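Local coordinates for protein phenyl-3-pyruvate decarboxylase (Azospirillum brasilense, PDB 2NXW) that uses thiamine diphosphate and a metal ion to decarboxylate indole-3-pyruvate to indole-3-acetaldehyde, a step in auxin biosynthesis, and also acts on phenylpyruvate, at residues A74-A79 with M424-P429; L395-M400 with V428-G433; D402-A407 with L415-Y420. All coordinates share one frame; numbering follows the deposited sequence.

Contact 1 (A74-A79 with M424-P429). With TPP (thiamine diphosphate), chain E.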
ATOM      1  N   ALA A  74     -10.998  -3.176 -29.663  1.00 11.42           N
ATOM      2  CA  ALA A  74     -11.541  -4.046 -30.700  1.00 10.93           C
ATOM      3  C   ALA A  74     -11.648  -5.473 -30.169  1.00 10.73           C
ATOM      4  O   ALA A  74     -12.660  -6.128 -30.384  1.00 11.77           O
ATOM      5  CB  ALA A  74     -10.649  -4.011 -31.932  1.00 11.21           C
ATOM      6  N   ALA A  75     -10.618  -5.935 -29.459  1.00 11.10           N
ATOM      7  CA  ALA A  75     -10.652  -7.295 -28.907  1.00 12.07           C
ATOM      8  C   ALA A  75     -11.776  -7.410 -27.875  1.00 11.68           C
ATOM      9  O   ALA A  75     -12.485  -8.421 -27.808  1.00 11.69           O
ATOM     10  CB  ALA A  75      -9.309  -7.640 -28.270  1.00 12.27           C
ATOM     11  N   ASP A  76     -11.931  -6.373 -27.053  1.00 11.24           N
ATOM     12  CA  ASP A  76     -12.985  -6.341 -26.053  1.00 11.09           C
ATOM     13  C   ASP A  76     -14.338  -6.420 -26.772  1.00 11.45           C
ATOM     14  O   ASP A  76     -15.202  -7.219 -26.422  1.00 11.31           O
ATOM     15  CB  ASP A  76     -12.856  -5.031 -25.262  1.00 12.42           C
ATOM     16  CG  ASP A  76     -13.875  -4.901 -24.144  1.00 13.55           C
ATOM     17  OD1 ASP A  76     -14.720  -5.802 -23.961  1.00 13.46           O
ATOM     18  OD2 ASP A  76     -13.813  -3.872 -23.433  1.00 14.06           O
ATOM     19  N   ALA A  77     -14.522  -5.583 -27.789  1.00 10.71           N
ATOM     20  CA  ALA A  77     -15.771  -5.580 -28.540  1.00 11.89           C
ATOM     21  C   ALA A  77     -16.079  -6.929 -29.186  1.00 11.77           C
ATOM     22  O   ALA A  77     -17.237  -7.345 -29.217  1.00 11.86           O
ATOM     23  CB  ALA A  77     -15.731  -4.496 -29.602  1.00 10.82           C
ATOM     24  N   ALA A  78     -15.057  -7.590 -29.723  1.00 12.04           N
ATOM     25  CA  ALA A  78     -15.248  -8.901 -30.345  1.00 11.70           C
ATOM     26  C   ALA A  78     -15.708  -9.910 -29.298  1.00 13.63           C
ATOM     27  O   ALA A  78     -16.584 -10.752 -29.560  1.00 12.88           O
ATOM     28  CB  ALA A  78     -13.955  -9.362 -30.996  1.00 12.49           C
ATOM     29  N   ALA A  79     -15.133  -9.821 -28.103  1.00 12.81           N
ATOM     30  CA  ALA A  79     -15.506 -10.725 -27.022  1.00 12.26           C
ATOM     31  C   ALA A  79     -16.961 -10.486 -26.644  1.00 13.67           C
ATOM     32  O   ALA A  79     -17.743 -11.422 -26.494  1.00 14.53           O
ATOM     33  CB  ALA A  79     -14.605 -10.495 -25.809  1.00 12.81           C
ATOM     34  N   MET A 424     -13.257   7.110 -22.433  1.00 12.16           N
ATOM     35  CA  MET A 424     -13.413   7.537 -23.821  1.00 11.81           C
ATOM     36  C   MET A 424     -12.459   6.843 -24.776  1.00 10.46           C
ATOM     37  O   MET A 424     -11.357   6.429 -24.395  1.00 11.66           O
ATOM     38  CB  MET A 424     -13.167   9.042 -23.950  1.00 13.50           C
ATOM     39  CG  MET A 424     -14.227   9.907 -23.337  1.00 13.54           C
ATOM     40  SD  MET A 424     -13.644  11.586 -23.212  1.00 14.33           S
ATOM     41  CE  MET A 424     -13.511  12.073 -24.969  1.00 12.75           C
ATOM     42  N   GLY A 425     -12.888   6.765 -26.039  1.00 10.92           N
ATOM     43  CA  GLY A 425     -12.073   6.181 -27.090  1.00 10.50           C
ATOM     44  C   GLY A 425     -12.546   4.815 -27.523  1.00 11.26           C
ATOM     45  O   GLY A 425     -12.149   4.314 -28.566  1.00 11.84           O
ATOM     46  N   PHE A 426     -13.434   4.233 -26.736  1.00 10.35           N
ATOM     47  CA  PHE A 426     -13.956   2.897 -27.008  1.00 10.76           C
ATOM     48  C   PHE A 426     -14.796   2.771 -28.285  1.00 11.74           C
ATOM     49  O   PHE A 426     -14.726   1.764 -28.991  1.00 11.67           O
ATOM     50  CB  PHE A 426     -14.827   2.488 -25.807  1.00 11.31           C
ATOM     51  CG  PHE A 426     -15.500   1.148 -25.938  1.00 10.82           C
ATOM     52  CD1 PHE A 426     -14.860  -0.001 -25.500  1.00 13.60           C
ATOM     53  CD2 PHE A 426     -16.797   1.042 -26.432  1.00 11.96           C
ATOM     54  CE1 PHE A 426     -15.502  -1.244 -25.544  1.00 13.35           C
ATOM     55  CE2 PHE A 426     -17.450  -0.198 -26.480  1.00 12.21           C
ATOM     56  CZ  PHE A 426     -16.811  -1.338 -26.037  1.00 12.56           C
ATOM     57  N   GLY A 427     -15.573   3.809 -28.571  1.00 10.88           N
ATOM     58  CA  GLY A 427     -16.541   3.765 -29.656  1.00 11.14           C
ATOM     59  C   GLY A 427     -16.201   3.276 -31.041  1.00 11.12           C
ATOM     60  O   GLY A 427     -16.715   2.239 -31.492  1.00 11.24           O
ATOM     61  N   VAL A 428     -15.374   4.034 -31.735  1.00 10.35           N
ATOM     62  CA  VAL A 428     -15.010   3.666 -33.093  1.00 10.71           C
ATOM     63  C   VAL A 428     -14.276   2.320 -33.129  1.00 11.29           C
ATOM     64  O   VAL A 428     -14.638   1.449 -33.914  1.00 10.76           O
ATOM     65  CB  VAL A 428     -14.213   4.814 -33.759  1.00 10.31           C
ATOM     66  CG1 VAL A 428     -13.561   4.343 -35.052  1.00 12.44           C
ATOM     67  CG2 VAL A 428     -15.178   5.981 -34.071  1.00 13.46           C
ATOM     68  N   PRO A 429     -13.250   2.122 -32.283  1.00 10.27           N
ATOM     69  CA  PRO A 429     -12.544   0.833 -32.293  1.00 11.21           C
ATOM     70  C   PRO A 429     -13.465  -0.333 -31.953  1.00 10.70           C
ATOM     71  O   PRO A 429     -13.283  -1.434 -32.475  1.00 10.45           O
ATOM     72  CB  PRO A 429     -11.464   1.006 -31.240  1.00 12.39           C
ATOM     73  CG  PRO A 429     -11.163   2.484 -31.298  1.00 12.77           C
ATOM     74  CD  PRO A 429     -12.506   3.134 -31.505  1.00 10.33           C
TER
HETATM   75  N1' TPP E2002     -10.260  10.764 -20.733  1.00 10.95           N
HETATM   76  C2' TPP E2002     -10.706   9.518 -20.959  1.00 11.21           C
HETATM   77  CM2 TPP E2002      -9.795   8.510 -21.643  1.00 12.90           C
HETATM   78  N3' TPP E2002     -11.935   9.152 -20.583  1.00 11.14           N
HETATM   79  C4' TPP E2002     -12.789  10.015 -19.962  1.00 12.02           C
HETATM   80  N4' TPP E2002     -14.004   9.566 -19.541  1.00 14.17           N
HETATM   81  C5' TPP E2002     -12.382  11.372 -19.756  1.00 11.68           C
HETATM   82  C6' TPP E2002     -11.069  11.708 -20.144  1.00 12.54           C
HETATM   83  C7' TPP E2002     -13.296  12.435 -19.104  1.00 13.75           C
HETATM   84  N3  TPP E2002     -14.524  12.805 -19.946  1.00 12.92           N
HETATM   85  C2  TPP E2002     -15.697  12.244 -19.638  1.00 15.33           C
HETATM   86  S1  TPP E2002     -16.823  12.948 -20.784  1.00 14.53           S
HETATM   87  C5  TPP E2002     -15.676  13.986 -21.623  1.00 12.76           C
HETATM   88  C4  TPP E2002     -14.475  13.736 -20.964  1.00 12.08           C
HETATM   89  CM4 TPP E2002     -13.167  14.462 -21.381  1.00 11.99           C
HETATM   90  C6  TPP E2002     -16.000  14.879 -22.753  1.00 11.85           C
HETATM   91  C7  TPP E2002     -16.384  14.035 -23.982  1.00 12.44           C
HETATM   92  O7  TPP E2002     -16.453  14.951 -25.046  1.00  9.62           O
HETATM   93  PA  TPP E2002     -17.146  14.333 -26.329  1.00 10.02           P
HETATM   94  O1A TPP E2002     -16.468  13.059 -26.825  1.00 11.22           O
HETATM   95  O2A TPP E2002     -17.067  15.447 -27.372  1.00  9.84           O
HETATM   96  O3A TPP E2002     -18.680  13.996 -26.068  1.00  9.45           O
HETATM   97  PB  TPP E2002     -19.694  15.109 -25.380  1.00 10.67           P
HETATM   98  O1B TPP E2002     -19.469  16.485 -26.009  1.00 10.47           O
HETATM   99  O2B TPP E2002     -21.113  14.543 -25.676  1.00 13.33           O
HETATM  100  O3B TPP E2002     -19.488  15.148 -23.873  1.00 11.50           O
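Asp76 and Phe426 reach each other with matching first torsions: in both, CG stands opposite the backbone N (chi1 -178° in Asp76), and the two side chains cross at roughly a right angle. This is a helix-to-loop contact within one chain between the N-terminal and C-terminal cofactor-binding domains of a thiamine diphosphate enzyme, where helix 68-82 meets the turn leading into helix 427-437. Asp76 OD2 comes to the edge of the Phe426 ring, near its plane, 3.8 Å from CE1, so the carboxylate faces a C-H edge rather than the pi cloud. The other oxygen, OD1, is taken up by Arg80 in a salt bridge and by Ser111 in a hydrogen bond, which fixes the rotation of the group. Nearer the start of segment 74-79, Ala74 leans on Pro429 O of helix 427-437, its CA at 3.6 Å and its CB at 3.7 Å, in packing without a hydrogen bond.

On its other side the turn serves the cofactor. Gly425 has a positive phi that would press any CB against the carbonyl before it, and just ahead of it Met424 lies along thiamine diphosphate. Its SD sits 3.2 Å from C4 of the thiazolium, while CG is 3.7 Å from C4' of the pyrimidine. Wedged against both rings, it is probably the bulky apolar residue that holds the cofactor's V conformation in this family. With an alanine here, CG, SD and CE would be gone, and the gap opened between the two rings would probably leave them freer to turn against each other. The backbone adds its own grip, Met424 N donating to TPP N3' over 3.1 Å in a nearly straight bond, 169° at the hydrogen.

Contact 2 (L395-M400 with V428-G433)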
ATOM      1  N   LEU A 395     -26.602  -3.219 -34.471  1.00 13.04           N
ATOM      2  CA  LEU A 395     -26.043  -3.188 -33.123  1.00 12.97           C
ATOM      3  C   LEU A 395     -25.315  -1.838 -33.070  1.00 12.85           C
ATOM      4  O   LEU A 395     -24.709  -1.411 -34.055  1.00 12.24           O
ATOM      5  CB  LEU A 395     -25.049  -4.338 -32.905  1.00 13.26           C
ATOM      6  CG  LEU A 395     -24.307  -4.281 -31.557  1.00 13.14           C
ATOM      7  CD1 LEU A 395     -24.169  -5.700 -30.992  1.00 14.34           C
ATOM      8  CD2 LEU A 395     -22.941  -3.612 -31.727  1.00 14.68           C
ATOM      9  N   ILE A 396     -25.375  -1.174 -31.920  1.00 12.17           N
ATOM     10  CA  ILE A 396     -24.741   0.122 -31.767  1.00 12.60           C
ATOM     11  C   ILE A 396     -23.542   0.050 -30.839  1.00 11.88           C
ATOM     12  O   ILE A 396     -23.610  -0.568 -29.772  1.00 13.30           O
ATOM     13  CB  ILE A 396     -25.740   1.148 -31.175  1.00 13.22           C
ATOM     14  CG1 ILE A 396     -26.899   1.342 -32.151  1.00 13.70           C
ATOM     15  CG2 ILE A 396     -25.043   2.487 -30.886  1.00 12.77           C
ATOM     16  CD1 ILE A 396     -28.043   2.218 -31.604  1.00 15.43           C
ATOM     17  N   ALA A 397     -22.441   0.657 -31.271  1.00 11.88           N
ATOM     18  CA  ALA A 397     -21.246   0.763 -30.441  1.00 11.45           C
ATOM     19  C   ALA A 397     -21.200   2.250 -30.091  1.00 12.24           C
ATOM     20  O   ALA A 397     -21.260   3.111 -30.972  1.00 13.00           O
ATOM     21  CB  ALA A 397     -20.003   0.366 -31.218  1.00 13.49           C
ATOM     22  N   ALA A 398     -21.122   2.564 -28.811  1.00 11.09           N
ATOM     23  CA  ALA A 398     -21.094   3.957 -28.410  1.00 11.38           C
ATOM     24  C   ALA A 398     -19.881   4.266 -27.556  1.00 10.98           C
ATOM     25  O   ALA A 398     -19.397   3.422 -26.808  1.00 12.32           O
ATOM     26  CB  ALA A 398     -22.365   4.293 -27.627  1.00 11.99           C
ATOM     27  N   ASP A 399     -19.376   5.488 -27.696  1.00 11.20           N
ATOM     28  CA  ASP A 399     -18.263   5.944 -26.879  1.00 10.95           C
ATOM     29  C   ASP A 399     -18.899   6.559 -25.630  1.00 12.04           C
ATOM     30  O   ASP A 399     -20.121   6.489 -25.451  1.00 13.44           O
ATOM     31  CB  ASP A 399     -17.447   7.004 -27.625  1.00 11.38           C
ATOM     32  CG  ASP A 399     -15.973   6.965 -27.253  1.00 11.97           C
ATOM     33  OD1 ASP A 399     -15.656   7.258 -26.079  1.00 11.99           O
ATOM     34  OD2 ASP A 399     -15.138   6.643 -28.125  1.00 12.33           O
ATOM     35  N   MET A 400     -18.076   7.130 -24.758  1.00 12.72           N
ATOM     36  CA  MET A 400     -18.580   7.797 -23.564  1.00 13.58           C
ATOM     37  C   MET A 400     -18.802   9.258 -23.946  1.00 13.75           C
ATOM     38  O   MET A 400     -17.949   9.871 -24.598  1.00 15.82           O
ATOM     39  CB  MET A 400     -17.558   7.709 -22.425  1.00 15.11           C
ATOM     40  CG  MET A 400     -17.946   8.504 -21.186  1.00 17.51           C
ATOM     41  SD  MET A 400     -19.524   7.989 -20.509  1.00 21.67           S
ATOM     42  CE  MET A 400     -19.640   9.085 -19.107  1.00 24.23           C
ATOM     43  N   VAL A 428     -15.374   4.034 -31.735  1.00 10.35           N
ATOM     44  CA  VAL A 428     -15.010   3.666 -33.093  1.00 10.71           C
ATOM     45  C   VAL A 428     -14.276   2.320 -33.129  1.00 11.29           C
ATOM     46  O   VAL A 428     -14.638   1.449 -33.914  1.00 10.76           O
ATOM     47  CB  VAL A 428     -14.213   4.814 -33.759  1.00 10.31           C
ATOM     48  CG1 VAL A 428     -13.561   4.343 -35.052  1.00 12.44           C
ATOM     49  CG2 VAL A 428     -15.178   5.981 -34.071  1.00 13.46           C
ATOM     50  N   PRO A 429     -13.250   2.122 -32.283  1.00 10.27           N
ATOM     51  CA  PRO A 429     -12.544   0.833 -32.293  1.00 11.21           C
ATOM     52  C   PRO A 429     -13.465  -0.333 -31.953  1.00 10.70           C
ATOM     53  O   PRO A 429     -13.283  -1.434 -32.475  1.00 10.45           O
ATOM     54  CB  PRO A 429     -11.464   1.006 -31.240  1.00 12.39           C
ATOM     55  CG  PRO A 429     -11.163   2.484 -31.298  1.00 12.77           C
ATOM     56  CD  PRO A 429     -12.506   3.134 -31.505  1.00 10.33           C
ATOM     57  N   ALA A 430     -14.441  -0.118 -31.074  1.00  9.58           N
ATOM     58  CA  ALA A 430     -15.357  -1.202 -30.719  1.00 11.38           C
ATOM     59  C   ALA A 430     -16.243  -1.523 -31.924  1.00 11.94           C
ATOM     60  O   ALA A 430     -16.513  -2.691 -32.202  1.00 12.55           O
ATOM     61  CB  ALA A 430     -16.212  -0.809 -29.517  1.00 11.07           C
ATOM     62  N   GLY A 431     -16.699  -0.497 -32.636  1.00 10.99           N
ATOM     63  CA  GLY A 431     -17.518  -0.747 -33.810  1.00 11.44           C
ATOM     64  C   GLY A 431     -16.712  -1.540 -34.825  1.00 12.49           C
ATOM     65  O   GLY A 431     -17.237  -2.438 -35.485  1.00 11.93           O
ATOM     66  N   ILE A 432     -15.434  -1.206 -34.949  1.00 11.78           N
ATOM     67  CA  ILE A 432     -14.552  -1.899 -35.887  1.00 11.62           C
ATOM     68  C   ILE A 432     -14.344  -3.356 -35.455  1.00 11.77           C
ATOM     69  O   ILE A 432     -14.468  -4.280 -36.271  1.00 11.64           O
ATOM     70  CB  ILE A 432     -13.196  -1.152 -35.996  1.00 10.52           C
ATOM     71  CG1 ILE A 432     -13.385   0.129 -36.816  1.00 11.74           C
ATOM     72  CG2 ILE A 432     -12.125  -2.066 -36.594  1.00 12.73           C
ATOM     73  CD1 ILE A 432     -12.219   1.099 -36.722  1.00 12.43           C
ATOM     74  N   GLY A 433     -14.048  -3.574 -34.178  1.00 10.95           N
ATOM     75  CA  GLY A 433     -13.832  -4.934 -33.703  1.00 11.58           C
ATOM     76  C   GLY A 433     -15.073  -5.790 -33.865  1.00 12.38           C
ATOM     77  O   GLY A 433     -15.008  -6.946 -34.315  1.00 12.81           O
TER
HETATM   78  O   HOH W   1     -14.130   6.478 -30.721  1.00 11.85           O
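Ala397 is where strand 395-398 first meets helix 427-437. Its CB points at the helix and lands on the backbone, 3.7 Å from Gly431 N, while Ala430 offers its own methyl, with Ala397 CB and Ala430 CB 4.3 Å apart. Small residues on both faces let the two backbones close to 5.2 Å between Ala397 CA and Gly431 CA; a CB on Gly431 would come within 3.8 Å of Ala397 CB. Backbone bonds from Ala397 to Leu444 and Val446 hold this part of the strand in the sheet, so the methyl is presented to the helix from a fixed base. Ala398 turns the opposite way and leaves the helix to its neighbours.

At Asp399 the strand has ended and the contact becomes polar. A first torsion of -148°, off the staggered position, carries the carboxylate toward the beginning of the helix. Its OD2 does not bond to Val428 N directly; a water spans the distance, donating to Asp399 OD2 at 2.8 Å and accepting from Val428 N at 2.9 Å. The same OD2 also accepts from Gly427 N. OD1 is used just as fully: Gly425 N donates to it, and Met400 N also donates, 2.8 Å from Asp399 OD1, which accepts on its anti lone pair, the one turned away from OD2. Gripped by two amides on OD1, and by one amide and one water on OD2, this buried carboxylate has little freedom to rotate, and it ties the turn before the helix to the end of the strand. Helix 427-437 connects parallel strands 415-416 and 443-448 and packs on strand 395-398, which lies between them in the sheet: the alpha/beta fold of the C-terminal thiamine diphosphate-binding domain.

Contact 3 (D402-A407 with L415-Y420). With TPP (thiamine diphosphate), chain E.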
ATOM      1  N   ASP A 402     -22.352  12.339 -24.541  1.00 11.00           N
ATOM      2  CA  ASP A 402     -23.790  12.388 -24.768  1.00 11.17           C
ATOM      3  C   ASP A 402     -24.205  11.384 -25.848  1.00 12.34           C
ATOM      4  O   ASP A 402     -25.373  11.009 -25.943  1.00 13.86           O
ATOM      5  CB  ASP A 402     -24.241  13.812 -25.127  1.00 11.90           C
ATOM      6  CG  ASP A 402     -25.732  14.029 -24.880  1.00 14.57           C
ATOM      7  OD1 ASP A 402     -26.356  13.190 -24.194  1.00 14.29           O
ATOM      8  OD2 ASP A 402     -26.271  15.043 -25.373  1.00 15.75           O
ATOM      9  N   CYS A 403     -23.250  10.921 -26.654  1.00 12.04           N
ATOM     10  CA  CYS A 403     -23.580   9.912 -27.658  1.00 11.48           C
ATOM     11  C   CYS A 403     -24.167   8.658 -26.978  1.00 12.61           C
ATOM     12  O   CYS A 403     -25.100   8.050 -27.500  1.00 12.42           O
ATOM     13  CB  CYS A 403     -22.337   9.539 -28.475  1.00 12.82           C
ATOM     14  SG  CYS A 403     -20.910   8.945 -27.523  1.00 12.79           S
ATOM     15  N   LEU A 404     -23.645   8.301 -25.806  1.00 12.12           N
ATOM     16  CA  LEU A 404     -24.134   7.138 -25.060  1.00 12.77           C
ATOM     17  C   LEU A 404     -25.523   7.420 -24.483  1.00 12.78           C
ATOM     18  O   LEU A 404     -26.414   6.582 -24.542  1.00 12.92           O
ATOM     19  CB  LEU A 404     -23.176   6.796 -23.918  1.00 14.28           C
ATOM     20  CG  LEU A 404     -23.663   5.693 -22.971  1.00 14.47           C
ATOM     21  CD1 LEU A 404     -24.074   4.442 -23.747  1.00 17.52           C
ATOM     22  CD2 LEU A 404     -22.562   5.381 -21.984  1.00 17.95           C
ATOM     23  N   PHE A 405     -25.697   8.602 -23.909  1.00 11.97           N
ATOM     24  CA  PHE A 405     -26.986   8.968 -23.340  1.00 11.72           C
ATOM     25  C   PHE A 405     -28.066   9.027 -24.426  1.00 11.51           C
ATOM     26  O   PHE A 405     -29.226   8.703 -24.169  1.00 13.34           O
ATOM     27  CB  PHE A 405     -26.850  10.303 -22.597  1.00 12.56           C
ATOM     28  CG  PHE A 405     -26.101  10.191 -21.301  1.00 13.17           C
ATOM     29  CD1 PHE A 405     -26.781  10.154 -20.087  1.00 14.43           C
ATOM     30  CD2 PHE A 405     -24.715  10.080 -21.288  1.00 14.94           C
ATOM     31  CE1 PHE A 405     -26.094  10.007 -18.879  1.00 13.66           C
ATOM     32  CE2 PHE A 405     -24.012   9.927 -20.084  1.00 14.95           C
ATOM     33  CZ  PHE A 405     -24.712   9.892 -18.872  1.00 14.91           C
ATOM     34  N   THR A 406     -27.675   9.410 -25.638  1.00 11.84           N
ATOM     35  CA  THR A 406     -28.594   9.471 -26.763  1.00 12.67           C
ATOM     36  C   THR A 406     -28.911   8.053 -27.248  1.00 13.43           C
ATOM     37  O   THR A 406     -30.056   7.745 -27.590  1.00 14.29           O
ATOM     38  CB  THR A 406     -27.985  10.250 -27.922  1.00 12.11           C
ATOM     39  OG1 THR A 406     -27.604  11.558 -27.466  1.00 13.49           O
ATOM     40  CG2 THR A 406     -29.003  10.406 -29.039  1.00 12.78           C
ATOM     41  N   ALA A 407     -27.895   7.190 -27.269  1.00 13.45           N
ATOM     42  CA  ALA A 407     -28.081   5.807 -27.714  1.00 13.63           C
ATOM     43  C   ALA A 407     -29.071   5.049 -26.842  1.00 15.22           C
ATOM     44  O   ALA A 407     -29.704   4.098 -27.311  1.00 15.56           O
ATOM     45  CB  ALA A 407     -26.736   5.084 -27.745  1.00 15.58           C
ATOM     46  N   LEU A 415     -26.386  -2.960 -27.702  1.00 15.68           N
ATOM     47  CA  LEU A 415     -25.675  -1.708 -27.438  1.00 15.86           C
ATOM     48  C   LEU A 415     -24.406  -2.070 -26.683  1.00 18.23           C
ATOM     49  O   LEU A 415     -24.457  -2.708 -25.628  1.00 19.71           O
ATOM     50  CB  LEU A 415     -26.527  -0.762 -26.589  1.00 17.33           C
ATOM     51  CG  LEU A 415     -25.839   0.531 -26.124  1.00 16.62           C
ATOM     52  CD1 LEU A 415     -25.368   1.344 -27.341  1.00 17.40           C
ATOM     53  CD2 LEU A 415     -26.806   1.346 -25.264  1.00 17.37           C
ATOM     54  N   MET A 416     -23.270  -1.658 -27.226  1.00 14.68           N
ATOM     55  CA  MET A 416     -21.972  -1.947 -26.636  1.00 15.37           C
ATOM     56  C   MET A 416     -21.342  -0.604 -26.280  1.00 13.50           C
ATOM     57  O   MET A 416     -21.131   0.222 -27.159  1.00 12.80           O
ATOM     58  CB  MET A 416     -21.138  -2.676 -27.684  1.00 18.12           C
ATOM     59  CG  MET A 416     -19.866  -3.267 -27.228  1.00 19.83           C
ATOM     60  SD  MET A 416     -19.105  -3.920 -28.724  1.00 17.27           S
ATOM     61  CE  MET A 416     -20.086  -5.370 -29.013  1.00 14.03           C
ATOM     62  N   ALA A 417     -21.040  -0.373 -25.007  1.00 12.29           N
ATOM     63  CA  ALA A 417     -20.477   0.923 -24.619  1.00 11.89           C
ATOM     64  C   ALA A 417     -19.838   0.826 -23.251  1.00 13.74           C
ATOM     65  O   ALA A 417     -20.109  -0.112 -22.499  1.00 15.21           O
ATOM     66  CB  ALA A 417     -21.592   1.970 -24.588  1.00 14.96           C
ATOM     67  N   PRO A 418     -18.974   1.791 -22.908  1.00 13.78           N
ATOM     68  CA  PRO A 418     -18.315   1.772 -21.592  1.00 14.12           C
ATOM     69  C   PRO A 418     -19.260   2.386 -20.550  1.00 14.65           C
ATOM     70  O   PRO A 418     -18.938   3.379 -19.891  1.00 14.77           O
ATOM     71  CB  PRO A 418     -17.054   2.602 -21.835  1.00 15.78           C
ATOM     72  CG  PRO A 418     -17.518   3.621 -22.828  1.00 15.51           C
ATOM     73  CD  PRO A 418     -18.397   2.835 -23.778  1.00 13.95           C
ATOM     74  N   GLY A 419     -20.438   1.776 -20.418  1.00 14.36           N
ATOM     75  CA  GLY A 419     -21.453   2.271 -19.506  1.00 14.01           C
ATOM     76  C   GLY A 419     -21.088   2.348 -18.037  1.00 13.93           C
ATOM     77  O   GLY A 419     -21.704   3.120 -17.293  1.00 14.93           O
ATOM     78  N   TYR A 420     -20.119   1.544 -17.606  1.00 12.97           N
ATOM     79  CA  TYR A 420     -19.692   1.578 -16.208  1.00 12.57           C
ATOM     80  C   TYR A 420     -18.303   2.193 -16.071  1.00 13.51           C
ATOM     81  O   TYR A 420     -18.084   3.062 -15.235  1.00 15.47           O
ATOM     82  CB  TYR A 420     -19.662   0.171 -15.605  1.00 13.36           C
ATOM     83  CG  TYR A 420     -20.980  -0.573 -15.613  1.00 13.53           C
ATOM     84  CD1 TYR A 420     -22.203   0.093 -15.758  1.00 13.68           C
ATOM     85  CD2 TYR A 420     -21.002  -1.959 -15.456  1.00 14.47           C
ATOM     86  CE1 TYR A 420     -23.417  -0.609 -15.760  1.00 13.94           C
ATOM     87  CE2 TYR A 420     -22.209  -2.666 -15.444  1.00 15.90           C
ATOM     88  CZ  TYR A 420     -23.405  -1.987 -15.604  1.00 13.74           C
ATOM     89  OH  TYR A 420     -24.592  -2.685 -15.645  1.00 16.31           O
TER
HETATM   90  N1' TPP E2002     -10.260  10.764 -20.733  1.00 10.95           N
HETATM   91  C2' TPP E2002     -10.706   9.518 -20.959  1.00 11.21           C
HETATM   92  CM2 TPP E2002      -9.795   8.510 -21.643  1.00 12.90           C
HETATM   93  N3' TPP E2002     -11.935   9.152 -20.583  1.00 11.14           N
HETATM   94  C4' TPP E2002     -12.789  10.015 -19.962  1.00 12.02           C
HETATM   95  N4' TPP E2002     -14.004   9.566 -19.541  1.00 14.17           N
HETATM   96  C5' TPP E2002     -12.382  11.372 -19.756  1.00 11.68           C
HETATM   97  C6' TPP E2002     -11.069  11.708 -20.144  1.00 12.54           C
HETATM   98  C7' TPP E2002     -13.296  12.435 -19.104  1.00 13.75           C
HETATM   99  N3  TPP E2002     -14.524  12.805 -19.946  1.00 12.92           N
HETATM  100  C2  TPP E2002     -15.697  12.244 -19.638  1.00 15.33           C
HETATM  101  S1  TPP E2002     -16.823  12.948 -20.784  1.00 14.53           S
HETATM  102  C5  TPP E2002     -15.676  13.986 -21.623  1.00 12.76           C
HETATM  103  C4  TPP E2002     -14.475  13.736 -20.964  1.00 12.08           C
HETATM  104  CM4 TPP E2002     -13.167  14.462 -21.381  1.00 11.99           C
HETATM  105  C6  TPP E2002     -16.000  14.879 -22.753  1.00 11.85           C
HETATM  106  C7  TPP E2002     -16.384  14.035 -23.982  1.00 12.44           C
HETATM  107  O7  TPP E2002     -16.453  14.951 -25.046  1.00  9.62           O
HETATM  108  PA  TPP E2002     -17.146  14.333 -26.329  1.00 10.02           P
HETATM  109  O1A TPP E2002     -16.468  13.059 -26.825  1.00 11.22           O
HETATM  110  O2A TPP E2002     -17.067  15.447 -27.372  1.00  9.84           O
HETATM  111  O3A TPP E2002     -18.680  13.996 -26.068  1.00  9.45           O
HETATM  112  PB  TPP E2002     -19.694  15.109 -25.380  1.00 10.67           P
HETATM  113  O1B TPP E2002     -19.469  16.485 -26.009  1.00 10.47           O
HETATM  114  O2B TPP E2002     -21.113  14.543 -25.676  1.00 13.33           O
HETATM  115  O3B TPP E2002     -19.488  15.148 -23.873  1.00 11.50           O
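Leu404 and Ala407 pack on Leu415 and Ala417 in a buried apolar contact between the helix of a beta-alpha-beta unit, made by strand 395-398, helix 402-407 and strand 415-416, and the second strand with the loop that follows. That strand is an outermost one of its parallel sheet within the chain, and the short helix lies against it and the turn beyond.

Leu404 does most of the touching. Its CG stands opposite the backbone N (chi1 173°), which carries the branched end toward Ala417, just past the strand, and the two methyls divide the work. CD1 presses on the methyl of Ala417, 3.6 Å from CB, and has Leu415 CD2 farther off at 4.4 Å. CD2 reaches farther along the loop to Gly419, 4.1 Å from its CA. One turn later Ala407 CB meets the other branch of Leu415, CD1, at 4.0 Å. Pro418, between Ala417 and Gly419, is the centre of an inverse gamma turn, closed by a weak bond from Gly419 N to Ala417 O. Next in line, Tyr420 packs on Leu129 of the second subunit.

The amino end of the helix has another duty. Asp402 N donates to O2B of thiamine diphosphate over 2.8 Å, with 158° at the hydrogen, so the first turn faces the diphosphate; its carboxylate bonds Ser546 through OD1. Asp402 O accepts from both Thr406 N and Thr406 OG1, the hydroxyl coming in above the carbonyl plane. The chemistry is thus divided: methyl groups pack the helix against the strand and its loop, while its amide end, whose dipole would probably favour a negative charge, is left for the terminal phosphate.

Overall arrangement
Along the chain the segments run 74-79, 395-400, 402-407, 415-420, then 424-429 and 428-433, which overlap. Contacts 1 and 2 have centres about 6 Å apart and share Val428 and Pro429 of helix 427-437; the centre of contact 3 lies about 9 Å from that of contact 2 and 12 Å from that of contact 1. Strands 395-398 and 415-416 are neighbours in one parallel sheet, while contact 1 brings in helix 68-82 from the N-terminal domain. Thiamine diphosphate meets contact 1 with its two rings and contact 3 with its diphosphate. Contact 2 joins them: Asp399 bonds Gly425 and Gly427, while Ile396 and Ala398 bond Met416.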